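Local coordinates for conserved protein with 2 CBS domains (Pyrobaculum aerophilum, PDB 2RIH) that binds AMP through a tandem pair of CBS domains (a Bateman domain), probably as an adenine-nucleotide sensor or regulator in this hyperthermophilic archaeon, at residues I81-L84 with H90-A93; L60-V63 with D68-G71; P14-P19 with A32-G37; K48-V53 with V105-N110; L38-A43 with V114-I119. All coordinates share one frame; numbering follows the deposited sequence.

Interaction 1: residues I81-L84 with H90-A93; sequences ITVL and HVAA
V83 turns CG1 anti to its own carbonyl carbon (chi1 -66°), while V91 sets its CG1 anti to the backbone N (chi1 171°); with these torsions the two methyls meet at 4.0 Å, V83 CG1 to V91 CG1, and the two valines lie alongside, pointing opposite ways. The same V83 CG1 rests against the helix backbone, 3.9 Å from A92 CA, and has the methyl of A92 beside it, CG1 to CB 4.3 Å. One branch of a single valine therefore spans two successive helix residues, and the contact is wholly apolar, with no hydrogen bond across it.

The small side chain of A92 probably helps the strand come this near: V83 CA and A92 CA are only 6.3 Å apart. Strand 82-84, helix 89-99 and strand 103-107 form a beta-alpha-beta unit of the second CBS domain, and this contact presses the helix onto its first strand. V83 bonds through its backbone to V105 and V107 of the parallel neighbour strand, which fixes where its side chain emerges. A beta-branched valine suits that extended backbone and fills the space between sheet and helix without a long flexible chain. V104 packs against both V83 and A92, as does T7 from the N-terminal end, whose OG1 also hydrogen-bonds to L84 O.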
loop_
_atom_site.group_PDB
_atom_site.type_symbol
_atom_site.label_atom_id
_atom_site.label_comp_id
_atom_site.label_asym_id
_atom_site.label_seq_id
_atom_site.Cartn_x
_atom_site.Cartn_y
_atom_site.Cartn_z
ATOM N N ILE A 81 10.713 10.595 4.264
ATOM C CA ILE A 81 11.101 10.943 2.906
ATOM C C ILE A 81 10.107 12.006 2.438
ATOM O O ILE A 81 8.909 11.739 2.292
ATOM C CB ILE A 81 11.085 9.729 1.940
ATOM C CG1 ILE A 81 11.976 8.583 2.463
ATOM C CG2 ILE A 81 11.512 10.169 0.517
ATOM C CD1 ILE A 81 13.418 8.981 2.849
ATOM N N THR A 82 10.608 13.212 2.213
ATOM C CA THR A 82 9.743 14.354 1.984
ATOM C C THR A 82 9.852 14.958 0.589
ATOM O O THR A 82 10.863 14.813 -0.095
ATOM C CB THR A 82 10.047 15.490 2.985
ATOM O OG1 THR A 82 11.371 15.973 2.753
ATOM C CG2 THR A 82 9.921 15.013 4.442
ATOM N N VAL A 83 8.779 15.640 0.196
ATOM C CA VAL A 83 8.783 16.535 -0.957
ATOM C C VAL A 83 8.141 17.840 -0.524
ATOM O O VAL A 83 7.475 17.897 0.505
ATOM C CB VAL A 83 8.013 15.959 -2.175
ATOM C CG1 VAL A 83 8.722 14.730 -2.710
ATOM C CG2 VAL A 83 6.555 15.648 -1.812
ATOM N N LEU A 84 8.363 18.888 -1.306
ATOM C CA LEU A 84 7.730 20.179 -1.065
ATOM C C LEU A 84 6.322 20.191 -1.645
ATOM O O LEU A 84 6.053 19.512 -2.635
ATOM C CB LEU A 84 8.552 21.318 -1.684
ATOM C CG LEU A 84 9.933 21.584 -1.096
ATOM C CD1 LEU A 84 10.729 22.487 -2.037
ATOM C CD2 LEU A 84 9.831 22.202 0.310
ATOM N N HIS A 90 6.145 14.685 -10.436
ATOM C CA HIS A 90 7.162 13.736 -10.903
ATOM C C HIS A 90 8.294 13.567 -9.887
ATOM O O HIS A 90 8.920 12.503 -9.824
ATOM C CB HIS A 90 7.711 14.106 -12.299
ATOM C CG HIS A 90 8.692 15.241 -12.305
ATOM N ND1 HIS A 90 10.012 15.085 -11.944
ATOM C CD2 HIS A 90 8.555 16.539 -12.674
ATOM C CE1 HIS A 90 10.642 16.242 -12.065
ATOM N NE2 HIS A 90 9.781 17.140 -12.511
ATOM N N VAL A 91 8.543 14.613 -9.093
ATOM C CA VAL A 91 9.516 14.547 -8.007
ATOM C C VAL A 91 9.068 13.554 -6.923
ATOM O O VAL A 91 9.901 12.841 -6.363
ATOM C CB VAL A 91 9.772 15.936 -7.372
ATOM C CG1 VAL A 91 10.608 15.805 -6.106
ATOM C CG2 VAL A 91 10.459 16.855 -8.369
ATOM N N ALA A 92 7.764 13.508 -6.636
ATOM C CA ALA A 92 7.222 12.570 -5.641
ATOM C C ALA A 92 7.289 11.134 -6.149
ATOM O O ALA A 92 7.749 10.241 -5.431
ATOM C CB ALA A 92 5.792 12.929 -5.278
ATOM N N ALA A 93 6.831 10.927 -7.384
ATOM C CA ALA A 93 6.878 9.622 -8.033
ATOM C C ALA A 93 8.293 9.055 -8.034
ATOM O O ALA A 93 8.499 7.899 -7.685
ATOM C CB ALA A 93 6.357 9.716 -9.466
#

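Interaction 2: residues L60-V63 with D68-G71; sequences LRAV and DLDG
L69 meets the helix with both of its methyls: CD1 lies 4.0 Å from A62 CB, and CD2 lies 4.3 Å from V63 CG2. The first of these methyls also comes within 4.2 Å of the backbone, from L69 CD1 to A62 O. V63 starts off away from the loop, yet its CG2 branch still reaches L69. A forked leucine suits this place because its two ends can touch neighbouring residues of the helix at once, and the short A62 leaves space for one of them. No polar bond joins the two segments.

Outside this apolar shell, the loop is set by its own hydrogen bonds. D68 to G71 form a type I beta turn, closed by G71 N to D68 O at 2.9 Å. D68 adds an Asx turn: its OD2 accepts from D70 N at 3.1 Å, the N-H coming from above the carboxylate plane, 45° out of it. At G71 a CB would be crowded by D68 O, which is consistent with glycine here.

Farther out, D70 OD1 forms salt bridges with R25 of its own chain and with R66 of the second subunit, while L69 and V63 each pack on their own counterparts there. The arrangement is a type I turn combined with an Asx turn, packed on a helix at the subunit interface of a CBS-domain dimer.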
loop_
_atom_site.group_PDB
_atom_site.type_symbol
_atom_site.label_atom_id
_atom_site.label_comp_id
_atom_site.label_asym_id
_atom_site.label_seq_id
_atom_site.Cartn_x
_atom_site.Cartn_y
_atom_site.Cartn_z
ATOM N N LEU A 60 2.630 -4.200 9.724
ATOM C CA LEU A 60 2.601 -5.565 9.217
ATOM C C LEU A 60 3.808 -6.351 9.747
ATOM O O LEU A 60 3.665 -7.467 10.252
ATOM C CB LEU A 60 2.617 -5.546 7.678
ATOM C CG LEU A 60 2.461 -6.857 6.909
ATOM C CD1 LEU A 60 1.001 -7.257 6.862
ATOM C CD2 LEU A 60 3.003 -6.714 5.476
ATOM N N ARG A 61 4.993 -5.756 9.611
ATOM C CA ARG A 61 6.234 -6.370 10.088
ATOM C C ARG A 61 6.202 -6.594 11.601
ATOM O O ARG A 61 6.691 -7.616 12.097
ATOM C CB ARG A 61 7.442 -5.509 9.700
ATOM C CG ARG A 61 8.773 -6.011 10.263
ATOM C CD ARG A 61 9.954 -5.141 9.834
ATOM N NE ARG A 61 9.684 -3.715 10.005
ATOM C CZ ARG A 61 9.670 -3.069 11.168
ATOM N NH1 ARG A 61 9.403 -1.767 11.183
ATOM N NH2 ARG A 61 9.911 -3.704 12.316
ATOM N N ALA A 62 5.623 -5.637 12.328
ATOM C CA ALA A 62 5.464 -5.718 13.780
ATOM C C ALA A 62 4.644 -6.939 14.183
ATOM O O ALA A 62 5.006 -7.658 15.110
ATOM C CB ALA A 62 4.796 -4.441 14.306
ATOM N N VAL A 63 3.538 -7.151 13.476
ATOM C CA VAL A 63 2.671 -8.309 13.657
ATOM C C VAL A 63 3.452 -9.612 13.388
ATOM O O VAL A 63 3.454 -10.512 14.216
ATOM C CB VAL A 63 1.432 -8.216 12.717
ATOM C CG1 VAL A 63 0.623 -9.511 12.723
ATOM C CG2 VAL A 63 0.550 -7.035 13.100
ATOM N N ASP A 68 5.187 -6.323 20.916
ATOM C CA ASP A 68 4.173 -5.744 21.762
ATOM C C ASP A 68 3.599 -4.548 21.001
ATOM O O ASP A 68 4.224 -3.488 20.912
ATOM C CB ASP A 68 4.779 -5.322 23.104
ATOM C CG ASP A 68 3.742 -4.803 24.084
ATOM O OD1 ASP A 68 4.135 -4.532 25.235
ATOM O OD2 ASP A 68 2.547 -4.672 23.728
ATOM N N LEU A 69 2.406 -4.749 20.447
ATOM C CA LEU A 69 1.705 -3.739 19.643
ATOM C C LEU A 69 1.197 -2.551 20.475
ATOM O O LEU A 69 0.773 -1.540 19.928
ATOM C CB LEU A 69 0.550 -4.398 18.878
ATOM C CG LEU A 69 0.788 -5.009 17.482
ATOM C CD1 LEU A 69 2.225 -5.380 17.185
ATOM C CD2 LEU A 69 -0.159 -6.203 17.271
ATOM N N ASP A 70 1.238 -2.679 21.797
ATOM C CA ASP A 70 0.969 -1.551 22.692
ATOM C C ASP A 70 2.258 -0.914 23.224
ATOM O O ASP A 70 2.216 -0.077 24.116
ATOM C CB ASP A 70 0.068 -1.994 23.840
ATOM C CG ASP A 70 -1.321 -2.333 23.374
ATOM O OD1 ASP A 70 -1.998 -1.440 22.836
ATOM O OD2 ASP A 70 -1.730 -3.493 23.535
ATOM N N GLY A 71 3.393 -1.316 22.667
ATOM C CA GLY A 71 4.664 -0.654 22.927
ATOM C C GLY A 71 4.842 0.539 21.990
ATOM O O GLY A 71 3.998 0.796 21.128
#

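Interaction 3: residues P14-P19 with A32-G37; sequences PPVSLP and AKNRVG. With SO4 (sulfate ion), chain H; SO4 (sulfate ion), chain D.
N34 meets V16 from its first carbon onward: N34 CB lies 3.7 Å from V16 CG2, and N34 CG 3.8 Å from it. The chain crosses the valine obliquely, and N34 ND2 again comes within 3.7 Å of V16 CG2, while its polar bond goes back to E30 O. The other tip atom, N34 OD1, accepts from a water at 3.1 Å, and that water also donates to P14 O at 2.6 Å. An asparagine suits this helix end, being apolar along its flank and polar at its tip.

V16 CG2, anti to its carbonyl carbon (chi1 171°), is shared: it also touches V36 CG2 at 3.6 Å. Strand 16-19 and helix 24-34 open the beta-alpha-beta unit of the first CBS domain. The chain leaves the helix at R35, with a positive phi of 58°; its CB points away from V16. R35 NH1 donates to O3 of sulfate H at 3.1 Å, in the guanidinium plane, and R57 and R61 of the second subunit bind the same ion.

G37 N donates to O4 of sulfate D at 2.8 Å; H103 and S118 of the same chain and R57 of the second subunit also hold this ion. V16, G37, H103 and R57 bind AMP in other crystals, so sulfate D, probably from the crystallisation liquor, may mark a phosphate position beside an apolar wall.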
loop_
_atom_site.group_PDB
_atom_site.type_symbol
_atom_site.label_atom_id
_atom_site.label_comp_id
_atom_site.label_asym_id
_atom_site.label_seq_id
_atom_site.Cartn_x
_atom_site.Cartn_y
_atom_site.Cartn_z
ATOM N N PRO A 14 -6.477 16.112 5.782
ATOM C CA PRO A 14 -5.310 16.354 6.624
ATOM C C PRO A 14 -4.554 15.051 6.912
ATOM O O PRO A 14 -5.167 13.979 7.002
ATOM C CB PRO A 14 -5.904 16.958 7.904
ATOM C CG PRO A 14 -7.235 17.497 7.488
ATOM C CD PRO A 14 -7.725 16.550 6.435
ATOM N N PRO A 15 -3.224 15.136 7.033
ATOM C CA PRO A 15 -2.452 13.931 7.258
ATOM C C PRO A 15 -2.709 13.360 8.643
ATOM O O PRO A 15 -3.100 14.091 9.558
ATOM C CB PRO A 15 -1.004 14.413 7.129
ATOM C CG PRO A 15 -1.052 15.829 7.481
ATOM C CD PRO A 15 -2.371 16.333 6.984
ATOM N N VAL A 16 -2.517 12.052 8.772
ATOM C CA VAL A 16 -2.552 11.403 10.064
ATOM C C VAL A 16 -1.210 11.664 10.748
ATOM O O VAL A 16 -0.154 11.243 10.262
ATOM C CB VAL A 16 -2.784 9.881 9.939
ATOM C CG1 VAL A 16 -2.596 9.200 11.281
ATOM C CG2 VAL A 16 -4.166 9.610 9.398
ATOM N N SER A 17 -1.244 12.401 11.850
ATOM C CA SER A 17 -0.041 12.618 12.629
ATOM C C SER A 17 -0.312 12.329 14.094
ATOM O O SER A 17 -1.405 12.568 14.589
ATOM C CB SER A 17 0.504 14.038 12.444
ATOM O OG SER A 17 -0.384 15.003 12.970
ATOM N N LEU A 18 0.702 11.793 14.762
ATOM C CA LEU A 18 0.643 11.496 16.176
ATOM C C LEU A 18 1.961 11.963 16.791
ATOM O O LEU A 18 2.973 12.046 16.093
ATOM C CB LEU A 18 0.447 9.994 16.413
ATOM C CG LEU A 18 -0.857 9.339 15.938
ATOM C CD1 LEU A 18 -0.772 8.900 14.465
ATOM C CD2 LEU A 18 -1.190 8.157 16.817
ATOM N N PRO A 19 1.953 12.304 18.091
ATOM C CA PRO A 19 3.245 12.612 18.708
ATOM C C PRO A 19 4.193 11.409 18.684
ATOM O O PRO A 19 3.750 10.253 18.625
ATOM C CB PRO A 19 2.884 13.024 20.141
ATOM C CG PRO A 19 1.493 12.555 20.367
ATOM C CD PRO A 19 0.828 12.451 19.027
ATOM N N ALA A 32 -6.430 3.320 10.546
ATOM C CA ALA A 32 -7.647 2.560 10.240
ATOM C C ALA A 32 -8.854 3.491 10.107
ATOM O O ALA A 32 -9.633 3.376 9.166
ATOM C CB ALA A 32 -7.912 1.505 11.323
ATOM N N LYS A 33 -8.980 4.403 11.070
ATOM C CA LYS A 33 -10.034 5.424 11.117
ATOM C C LYS A 33 -10.075 6.337 9.881
ATOM O O LYS A 33 -11.140 6.590 9.315
ATOM C CB LYS A 33 -9.821 6.253 12.389
ATOM C CG LYS A 33 -10.661 7.508 12.560
ATOM C CD LYS A 33 -10.382 8.076 13.951
ATOM C CE LYS A 33 -10.420 9.587 14.002
ATOM N NZ LYS A 33 -9.689 10.077 15.222
ATOM N N ASN A 34 -8.909 6.819 9.467
ATOM C CA ASN A 34 -8.797 7.730 8.331
ATOM C C ASN A 34 -8.674 7.042 6.973
ATOM O O ASN A 34 -8.693 7.710 5.930
ATOM C CB ASN A 34 -7.636 8.692 8.571
ATOM C CG ASN A 34 -7.952 9.696 9.654
ATOM O OD1 ASN A 34 -8.559 10.736 9.385
ATOM N ND2 ASN A 34 -7.575 9.381 10.888
ATOM N N ARG A 35 -8.565 5.713 6.995
ATOM C CA ARG A 35 -8.492 4.885 5.788
ATOM C C ARG A 35 -7.327 5.272 4.885
ATOM O O ARG A 35 -7.478 5.398 3.664
ATOM C CB ARG A 35 -9.825 4.919 5.021
ATOM C CG ARG A 35 -11.031 4.659 5.910
ATOM C CD ARG A 35 -12.069 3.742 5.273
ATOM N NE ARG A 35 -12.829 3.049 6.320
ATOM C CZ ARG A 35 -13.240 1.783 6.270
ATOM N NH1 ARG A 35 -12.966 1.000 5.225
ATOM N NH2 ARG A 35 -13.917 1.282 7.294
ATOM N N VAL A 36 -6.165 5.474 5.507
ATOM C CA VAL A 36 -4.925 5.774 4.795
ATOM C C VAL A 36 -3.832 4.895 5.393
ATOM O O VAL A 36 -4.043 4.256 6.422
ATOM C CB VAL A 36 -4.549 7.275 4.843
ATOM C CG1 VAL A 36 -5.585 8.100 4.070
ATOM C CG2 VAL A 36 -4.389 7.777 6.303
ATOM N N GLY A 37 -2.673 4.866 4.750
ATOM C CA GLY A 37 -1.643 3.889 5.087
ATOM C C GLY A 37 -0.359 4.400 5.692
ATOM O O GLY A 37 0.508 3.596 6.034
HETATM S S SO4 H . -9.766 0.987 3.160
HETATM O O1 SO4 H . -9.713 -0.471 3.303
HETATM O O2 SO4 H . -8.853 1.449 2.117
HETATM O O3 SO4 H . -11.124 1.380 2.788
HETATM O O4 SO4 H . -9.384 1.600 4.424
HETATM S S SO4 D . -3.313 5.078 0.855
HETATM O O1 SO4 D . -2.530 4.530 -0.238
HETATM O O2 SO4 D . -3.915 6.336 0.435
HETATM O O3 SO4 D . -4.382 4.166 1.203
HETATM O O4 SO4 D . -2.466 5.297 2.010
HETATM O O HOH W 1 -7.237 13.420 8.438
#

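Interaction 4: residues K48-V53 with V105-N110; sequences KRPVAV and VVVNKN
P50 and V53 face V105 and V107 in an apolar contact between two sheets, one from each CBS domain. Strands 50-53 and 105-107 run nearly antiparallel, at 167°, but their axes are 10.2 Å apart, so side chains fill the gap and no backbone hydrogen bond crosses it.

P50 offers the corner of its ring: CG lies 4.1 Å from V105 CG1 and equally 4.1 Å from V107 CG1, touching both valines with the same corner. The closest approach is V53 CG1 to V105 CG2 at 3.5 Å. V105 splits its work between two partners: chi1 of 176° orients its two branches, CG1 toward the proline and CG2 toward V53. This pairing of sheets within one chain is the internal interface of the Bateman module.

P50 and V53 are three residues apart, an odd spacing for one face of a strand; a classic beta bulge explains it, V51 and A52 both facing L41 in the neighbouring strand. Proline suits P50, just after the chain turns a corner, being rigid and apolar. Across the gap, V105 and V107 are two apart in a regular strand, so both point the same way. V40 packs on P50 and L38 on V53, while L113 flanks V105.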
loop_
_atom_site.group_PDB
_atom_site.type_symbol
_atom_site.label_atom_id
_atom_site.label_comp_id
_atom_site.label_asym_id
_atom_site.label_seq_id
_atom_site.Cartn_x
_atom_site.Cartn_y
_atom_site.Cartn_z
ATOM N N LYS A 48 4.061 20.346 14.179
ATOM C CA LYS A 48 4.146 20.596 12.742
ATOM C C LYS A 48 5.382 19.973 12.097
ATOM O O LYS A 48 5.418 19.823 10.879
ATOM C CB LYS A 48 4.124 22.099 12.458
ATOM C CG LYS A 48 2.801 22.769 12.813
ATOM C CD LYS A 48 2.551 24.007 11.957
ATOM C CE LYS A 48 3.102 25.266 12.578
ATOM N NZ LYS A 48 2.084 25.932 13.444
ATOM N N ARG A 49 6.370 19.608 12.919
ATOM C CA ARG A 49 7.645 19.084 12.432
ATOM C C ARG A 49 7.661 17.548 12.391
ATOM O O ARG A 49 7.588 16.900 13.430
ATOM C CB ARG A 49 8.792 19.593 13.316
ATOM C CG ARG A 49 10.160 19.505 12.651
ATOM C CD ARG A 49 11.269 20.152 13.483
ATOM N NE ARG A 49 11.838 19.233 14.473
ATOM C CZ ARG A 49 11.632 19.276 15.793
ATOM N NH1 ARG A 49 10.857 20.205 16.350
ATOM N NH2 ARG A 49 12.217 18.370 16.571
ATOM N N PRO A 50 7.739 16.954 11.180
ATOM C CA PRO A 50 7.869 15.485 11.095
ATOM C C PRO A 50 9.217 14.975 11.586
ATOM O O PRO A 50 10.255 15.563 11.266
ATOM C CB PRO A 50 7.734 15.192 9.594
ATOM C CG PRO A 50 7.167 16.396 9.000
ATOM C CD PRO A 50 7.645 17.546 9.835
ATOM N N VAL A 51 9.200 13.905 12.378
ATOM C CA VAL A 51 10.445 13.267 12.828
ATOM C C VAL A 51 10.529 11.815 12.358
ATOM O O VAL A 51 11.612 11.249 12.263
ATOM C CB VAL A 51 10.637 13.389 14.363
ATOM C CG1 VAL A 51 10.751 14.879 14.758
ATOM C CG2 VAL A 51 9.515 12.704 15.127
ATOM N N ALA A 52 9.388 11.220 12.029
ATOM C CA ALA A 52 9.367 9.831 11.617
ATOM C C ALA A 52 8.058 9.509 10.942
ATOM O O ALA A 52 7.095 10.274 11.043
ATOM C CB ALA A 52 9.576 8.916 12.830
ATOM N N VAL A 53 8.032 8.372 10.256
ATOM C CA VAL A 53 6.818 7.850 9.653
ATOM C C VAL A 53 6.637 6.377 10.010
ATOM O O VAL A 53 7.615 5.634 10.175
ATOM C CB VAL A 53 6.800 8.042 8.109
ATOM C CG1 VAL A 53 6.865 9.527 7.773
ATOM C CG2 VAL A 53 7.943 7.264 7.412
ATOM N N VAL A 105 5.972 12.260 2.470
ATOM C CA VAL A 105 5.500 13.317 3.349
ATOM C C VAL A 105 5.647 14.642 2.605
ATOM O O VAL A 105 6.726 14.955 2.106
ATOM C CB VAL A 105 6.298 13.318 4.669
ATOM C CG1 VAL A 105 5.879 14.479 5.565
ATOM C CG2 VAL A 105 6.105 11.994 5.389
ATOM N N VAL A 106 4.554 15.393 2.485
ATOM C CA VAL A 106 4.590 16.702 1.844
ATOM C C VAL A 106 4.784 17.771 2.909
ATOM O O VAL A 106 4.026 17.839 3.873
ATOM C CB VAL A 106 3.296 17.004 1.043
ATOM C CG1 VAL A 106 3.416 18.328 0.314
ATOM C CG2 VAL A 106 2.999 15.881 0.046
ATOM N N VAL A 107 5.805 18.601 2.729
ATOM C CA VAL A 107 6.102 19.687 3.655
ATOM C C VAL A 107 6.193 21.005 2.890
ATOM O O VAL A 107 6.295 21.012 1.659
ATOM C CB VAL A 107 7.407 19.427 4.450
ATOM C CG1 VAL A 107 7.264 18.173 5.325
ATOM C CG2 VAL A 107 8.618 19.307 3.511
ATOM N N ASN A 108 6.102 22.117 3.615
ATOM C CA ASN A 108 6.278 23.433 3.015
ATOM C C ASN A 108 7.727 23.891 3.155
ATOM O O ASN A 108 8.545 23.192 3.759
ATOM C CB ASN A 108 5.292 24.456 3.607
ATOM C CG ASN A 108 5.491 24.705 5.096
ATOM O OD1 ASN A 108 6.579 24.510 5.649
ATOM N ND2 ASN A 108 4.432 25.174 5.749
ATOM N N LYS A 109 8.032 25.060 2.592
ATOM C CA LYS A 109 9.387 25.647 2.623
ATOM C C LYS A 109 9.963 25.813 4.036
ATOM O O LYS A 109 11.185 25.900 4.203
ATOM C CB LYS A 109 9.398 27.004 1.908
ATOM C CG LYS A 109 8.392 28.003 2.467
ATOM C CD LYS A 109 8.540 29.378 1.864
ATOM C CE LYS A 109 7.390 30.280 2.305
ATOM N NZ LYS A 109 7.357 30.514 3.788
ATOM N N ASN A 110 9.084 25.867 5.038
ATOM C CA ASN A 110 9.489 25.982 6.439
ATOM C C ASN A 110 9.563 24.631 7.158
ATOM O O ASN A 110 9.718 24.583 8.382
ATOM C CB ASN A 110 8.546 26.938 7.184
ATOM C CG ASN A 110 8.718 28.386 6.753
ATOM O OD1 ASN A 110 9.697 28.742 6.095
ATOM N ND2 ASN A 110 7.770 29.233 7.137
#

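Interaction 5: residues L38-A43 with V114-I119; sequences LAVLTA and VGVLSI. With SO4 (sulfate ion), chain D.
The backbones of L38 and V116 stay apart, 7.5 Å between their CA atoms, and no hydrogen bond joins strand 38-43 to strand 113-118. They are strands of the two CBS domains, brought side chain to side chain in the centre of the Bateman module. V116 carries its half of the contact alone. With chi1 at 172° its two methyls face different partners: V116 CG1 lies 3.8 Å from L38 CD2, and V116 CG2 lies 3.9 Å from V40 CG2. The leucine crosses the valine at about a right angle, and L38 CD2 sits in the fork, also 4.0 Å from V116 CG2. V40 comes alongside V116 from the facing strand.

Branching at CB lets a valine meet two residues with one short side chain. Replacing V116 by an alanine would remove both methyls and is likely to leave a gap facing L38 and V40, with the leucine less restrained beside the AMP-binding H103. Just before V116, V114 and G115 both face V106 in a classic beta bulge.

Beyond V116 the strand ends at S118, the N-cap of helix 119-123; the OG of S118 accepts from R120 N, and S118 N donates to D121 OD2. L38 and S118 both bind AMP in other crystals; here S118 OG donates to O1 of sulfate D at 2.7 Å.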
loop_
_atom_site.group_PDB
_atom_site.type_symbol
_atom_site.label_atom_id
_atom_site.label_comp_id
_atom_site.label_asym_id
_atom_site.label_seq_id
_atom_site.Cartn_x
_atom_site.Cartn_y
_atom_site.Cartn_z
ATOM N N LEU A 38 -0.213 5.719 5.814
ATOM C CA LEU A 38 0.979 6.299 6.435
ATOM C C LEU A 38 0.658 7.378 7.463
ATOM O O LEU A 38 -0.101 8.318 7.183
ATOM C CB LEU A 38 1.948 6.853 5.383
ATOM C CG LEU A 38 3.316 7.254 5.947
ATOM C CD1 LEU A 38 4.441 6.446 5.322
ATOM C CD2 LEU A 38 3.565 8.755 5.817
ATOM N N ALA A 39 1.241 7.203 8.653
ATOM C CA ALA A 39 1.167 8.156 9.743
ATOM C C ALA A 39 2.506 8.891 9.910
ATOM O O ALA A 39 3.580 8.303 9.763
ATOM C CB ALA A 39 0.791 7.436 11.057
ATOM N N VAL A 40 2.434 10.178 10.220
ATOM C CA VAL A 40 3.619 10.965 10.528
ATOM C C VAL A 40 3.746 11.135 12.043
ATOM O O VAL A 40 2.796 11.532 12.709
ATOM C CB VAL A 40 3.569 12.354 9.841
ATOM C CG1 VAL A 40 4.761 13.224 10.261
ATOM C CG2 VAL A 40 3.528 12.201 8.331
ATOM N N LEU A 41 4.913 10.807 12.587
ATOM C CA LEU A 41 5.192 11.060 14.003
ATOM C C LEU A 41 5.851 12.427 14.078
ATOM O O LEU A 41 6.769 12.715 13.313
ATOM C CB LEU A 41 6.069 9.971 14.622
ATOM C CG LEU A 41 5.509 8.538 14.693
ATOM C CD1 LEU A 41 6.391 7.672 15.601
ATOM C CD2 LEU A 41 4.052 8.470 15.167
ATOM N N THR A 42 5.340 13.288 14.959
ATOM C CA THR A 42 5.811 14.666 15.048
ATOM C C THR A 42 6.562 14.916 16.353
ATOM O O THR A 42 6.383 14.197 17.343
ATOM C CB THR A 42 4.644 15.683 14.906
ATOM O OG1 THR A 42 3.662 15.438 15.918
ATOM C CG2 THR A 42 3.987 15.557 13.528
ATOM N N ALA A 43 7.412 15.937 16.325
ATOM C CA ALA A 43 8.228 16.306 17.469
ATOM C C ALA A 43 7.335 16.671 18.654
ATOM O O ALA A 43 6.334 17.375 18.498
ATOM C CB ALA A 43 9.146 17.473 17.110
ATOM N N VAL A 114 2.418 19.368 5.589
ATOM C CA VAL A 114 1.271 19.814 4.814
ATOM C C VAL A 114 0.327 18.632 4.577
ATOM O O VAL A 114 -0.889 18.736 4.719
ATOM C CB VAL A 114 1.731 20.378 3.448
ATOM C CG1 VAL A 114 0.534 20.923 2.662
ATOM C CG2 VAL A 114 2.779 21.466 3.649
ATOM N N GLY A 115 0.900 17.501 4.200
ATOM C CA GLY A 115 0.114 16.327 3.931
ATOM C C GLY A 115 0.982 15.132 3.653
ATOM O O GLY A 115 2.216 15.168 3.847
ATOM N N VAL A 116 0.310 14.073 3.218
ATOM C CA VAL A 116 0.941 12.844 2.791
ATOM C C VAL A 116 0.349 12.484 1.429
ATOM O O VAL A 116 -0.873 12.432 1.253
ATOM C CB VAL A 116 0.694 11.702 3.804
ATOM C CG1 VAL A 116 1.193 10.347 3.238
ATOM C CG2 VAL A 116 1.356 12.025 5.140
ATOM N N LEU A 117 1.232 12.255 0.471
ATOM C CA LEU A 117 0.856 11.883 -0.876
ATOM C C LEU A 117 1.074 10.378 -1.037
ATOM O O LEU A 117 2.107 9.844 -0.638
ATOM C CB LEU A 117 1.719 12.664 -1.869
ATOM C CG LEU A 117 1.343 12.652 -3.347
ATOM C CD1 LEU A 117 0.086 13.491 -3.593
ATOM C CD2 LEU A 117 2.512 13.169 -4.191
ATOM N N SER A 118 0.083 9.708 -1.614
ATOM C CA SER A 118 0.135 8.290 -1.858
ATOM C C SER A 118 0.370 7.995 -3.338
ATOM O O SER A 118 0.118 8.831 -4.199
ATOM C CB SER A 118 -1.189 7.657 -1.439
ATOM O OG SER A 118 -1.247 6.324 -1.865
ATOM N N ILE A 119 0.830 6.779 -3.611
ATOM C CA ILE A 119 0.926 6.266 -4.966
ATOM C C ILE A 119 -0.473 6.218 -5.644
ATOM O O ILE A 119 -0.595 6.382 -6.861
ATOM C CB ILE A 119 1.621 4.883 -4.959
ATOM C CG1 ILE A 119 2.086 4.503 -6.361
ATOM C CG2 ILE A 119 0.705 3.796 -4.362
ATOM C CD1 ILE A 119 3.121 3.396 -6.348
HETATM S S SO4 D . -3.313 5.078 0.855
HETATM O O1 SO4 D . -2.530 4.530 -0.238
HETATM O O2 SO4 D . -3.915 6.336 0.435
HETATM O O3 SO4 D . -4.382 4.166 1.203
HETATM O O4 SO4 D . -2.466 5.297 2.010
#

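In the fold
Interactions 4 and 5, their centres 8 Å apart, pair the same two sheets through valine, leucine and proline. Interaction 4 is buried; interaction 5, nearest the chain's centre, is partly buried beside the sulfate site. Interactions 1 and 3 both join the first strand and helix of a beta-alpha-beta unit, one per domain, but at opposite ends of the helix: interaction 1 is buried and apolar, whereas interaction 3 lies partly exposed, with a water and sulfates at its margin. Backbone bonds tie each to the centre, V83 to V105 and V107 joining 1 and 4, V16 to V40 joining 3 and 5. Interaction 2 stands farthest out, about 19 Å between its centre and the chain's, yet is buried against the second subunit.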